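Local coordinates for protein hydroxyglutarate synthase (Pseudomonas putida, PDB 6W1G) that catalyses the iron(II)-dependent decarboxylation and hydroxylation of 2-oxoadipate to (R)-2-hydroxyglutarate, using molecular oxygen, in D-lysine catabolism, at residues T378-Q381 / G382-A386. Sequence-based numbering, arbitrary orientation.
Sequences TTLQ and GLIDA
Thr379 is the N-cap of the short helix 380-385: its OG1 accepts a hydrogen bond from Gly382 N at 2.9 Å. The hydroxyl reaches the amide because chi1 of 64° sets OG1 between the backbone N and the carbonyl carbon. After it the backbone runs on through three successive i+4 to i bonds, Leu383 N to Thr379 O, Ile384 N to Leu380 O and Asp385 N to Gln381 O. Within the helix, Gln381 NE2 donates to Asp385 OD1, one turn further along, over 2.9 Å, a nearly straight bond with an N-H...O angle of 162°. The oxygen lies in the amide plane of Gln381, but NE2 comes to the carboxylate from above its plane, the two flat groups being turned 41° apart. A bend at chi2 turns the amide toward Asp385, and its other end, OE1, is hydrogen-bonded to Arg352 of helix 348-353. A leucine in place of Gln381 would probably leave both Asp385 OD1 and Arg352 NH1 without this amide partner. On the apolar side, Leu380 and Ile384 meet one turn apart and both rest on Val389, seating the helix against strand 389-393 at the periphery of the protein, away from the metal site. Here Ile384 CD1 lies 4.0 Å from Leu380 CG. Ile384 CG1 packs closer still to the backbone, 3.3 Å from Leu380 O.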
ATOM      1  N   THR A 378      -8.499 -33.141  18.984  1.00 18.95           N
ATOM      2  CA  THR A 378      -8.434 -32.253  20.132  1.00 20.12           C
ATOM      3  C   THR A 378      -7.501 -31.064  19.938  1.00 17.34           C
ATOM      4  O   THR A 378      -7.393 -30.240  20.864  1.00 19.60           O
ATOM      5  CB  THR A 378      -7.988 -33.005  21.405  1.00 17.48           C
ATOM      6  OG1 THR A 378      -6.650 -33.513  21.272  1.00 20.45           O
ATOM      7  CG2 THR A 378      -8.953 -34.170  21.732  1.00 22.83           C
ATOM      8  N   THR A 379      -6.896 -30.910  18.761  1.00 15.27           N
ATOM      9  CA  THR A 379      -5.905 -29.881  18.512  1.00 13.48           C
ATOM     10  C   THR A 379      -6.185 -29.223  17.181  1.00 12.63           C
ATOM     11  O   THR A 379      -6.884 -29.760  16.308  1.00 12.98           O
ATOM     12  CB  THR A 379      -4.470 -30.436  18.465  1.00 15.01           C
ATOM     13  OG1 THR A 379      -4.405 -31.315  17.360  1.00 14.49           O
ATOM     14  CG2 THR A 379      -4.065 -31.150  19.751  1.00 16.25           C
ATOM     15  N   LEU A 380      -5.636 -28.028  17.032  1.00 12.44           N
ATOM     16  CA  LEU A 380      -5.741 -27.312  15.766  1.00 11.66           C
ATOM     17  C   LEU A 380      -5.107 -28.106  14.626  1.00 11.62           C
ATOM     18  O   LEU A 380      -5.692 -28.269  13.550  1.00 11.18           O
ATOM     19  CB  LEU A 380      -5.105 -25.934  15.902  1.00 12.71           C
ATOM     20  CG  LEU A 380      -5.090 -25.072  14.640  1.00 12.36           C
ATOM     21  CD1 LEU A 380      -6.470 -24.887  14.063  1.00 12.91           C
ATOM     22  CD2 LEU A 380      -4.458 -23.717  14.986  1.00 14.07           C
ATOM     23  N   GLN A 381      -3.901 -28.638  14.849  1.00 12.00           N
ATOM     24  CA  GLN A 381      -3.269 -29.427  13.817  1.00 11.53           C
ATOM     25  C   GLN A 381      -4.103 -30.656  13.473  1.00 11.32           C
ATOM     26  O   GLN A 381      -4.201 -31.042  12.305  1.00 12.09           O
ATOM     27  CB  GLN A 381      -1.883 -29.886  14.253  1.00 13.86           C
ATOM     28  CG  GLN A 381      -1.141 -30.567  13.121  1.00 14.04           C
ATOM     29  CD  GLN A 381      -0.807 -29.562  12.062  1.00 16.04           C
ATOM     30  OE1 GLN A 381      -0.178 -28.544  12.344  1.00 18.82           O
ATOM     31  NE2 GLN A 381      -1.206 -29.820  10.840  1.00 16.57           N
ATOM     32  N   GLY A 382      -4.691 -31.289  14.462  1.00 12.40           N
ATOM     33  CA  GLY A 382      -5.489 -32.460  14.184  1.00 12.32           C
ATOM     34  C   GLY A 382      -6.733 -32.148  13.360  1.00 11.89           C
ATOM     35  O   GLY A 382      -7.141 -32.927  12.486  1.00 12.25           O
ATOM     36  N   LEU A 383      -7.354 -31.000  13.631  1.00 10.89           N
ATOM     37  CA  LEU A 383      -8.495 -30.573  12.840  1.00  9.92           C
ATOM     38  C   LEU A 383      -8.092 -30.214  11.415  1.00 10.00           C
ATOM     39  O   LEU A 383      -8.833 -30.473  10.472  1.00 11.13           O
ATOM     40  CB  LEU A 383      -9.163 -29.364  13.505  1.00 10.54           C
ATOM     41  CG  LEU A 383      -9.897 -29.684  14.790  1.00 12.45           C
ATOM     42  CD1 LEU A 383     -10.211 -28.418  15.544  1.00 16.05           C
ATOM     43  CD2 LEU A 383     -11.173 -30.463  14.508  1.00 14.49           C
ATOM     44  N   ILE A 384      -6.934 -29.584  11.244  1.00 10.26           N
ATOM     45  CA  ILE A 384      -6.415 -29.324   9.905  1.00 11.11           C
ATOM     46  C   ILE A 384      -6.162 -30.645   9.190  1.00 11.84           C
ATOM     47  O   ILE A 384      -6.578 -30.824   8.034  1.00 11.90           O
ATOM     48  CB  ILE A 384      -5.139 -28.480   9.995  1.00 11.60           C
ATOM     49  CG1 ILE A 384      -5.457 -27.049  10.478  1.00 11.73           C
ATOM     50  CG2 ILE A 384      -4.400 -28.467   8.665  1.00 13.87           C
ATOM     51  CD1 ILE A 384      -4.242 -26.279  10.939  1.00 12.09           C
ATOM     52  N   ASP A 385      -5.486 -31.581   9.858  1.00 12.21           N
ATOM     53  CA  ASP A 385      -5.147 -32.841   9.211  1.00 13.77           C
ATOM     54  C   ASP A 385      -6.387 -33.616   8.793  1.00 13.48           C
ATOM     55  O   ASP A 385      -6.374 -34.308   7.766  1.00 17.18           O
ATOM     56  CB  ASP A 385      -4.286 -33.694  10.148  1.00 16.92           C
ATOM     57  CG  ASP A 385      -2.899 -33.129  10.402  1.00 19.75           C
ATOM     58  OD1 ASP A 385      -2.477 -32.198   9.706  1.00 19.82           O
ATOM     59  OD2 ASP A 385      -2.217 -33.653  11.313  1.00 23.39           O
ATOM     60  N   ALA A 386      -7.444 -33.544   9.581  1.00 13.04           N
ATOM     61  CA  ALA A 386      -8.692 -34.241   9.257  1.00 13.88           C
ATOM     62  C   ALA A 386      -9.582 -33.471   8.288  1.00 12.78           C
ATOM     63  O   ALA A 386     -10.666 -33.938   7.953  1.00 13.71           O
ATOM     64  CB  ALA A 386      -9.479 -34.489  10.540  1.00 15.62           C
TER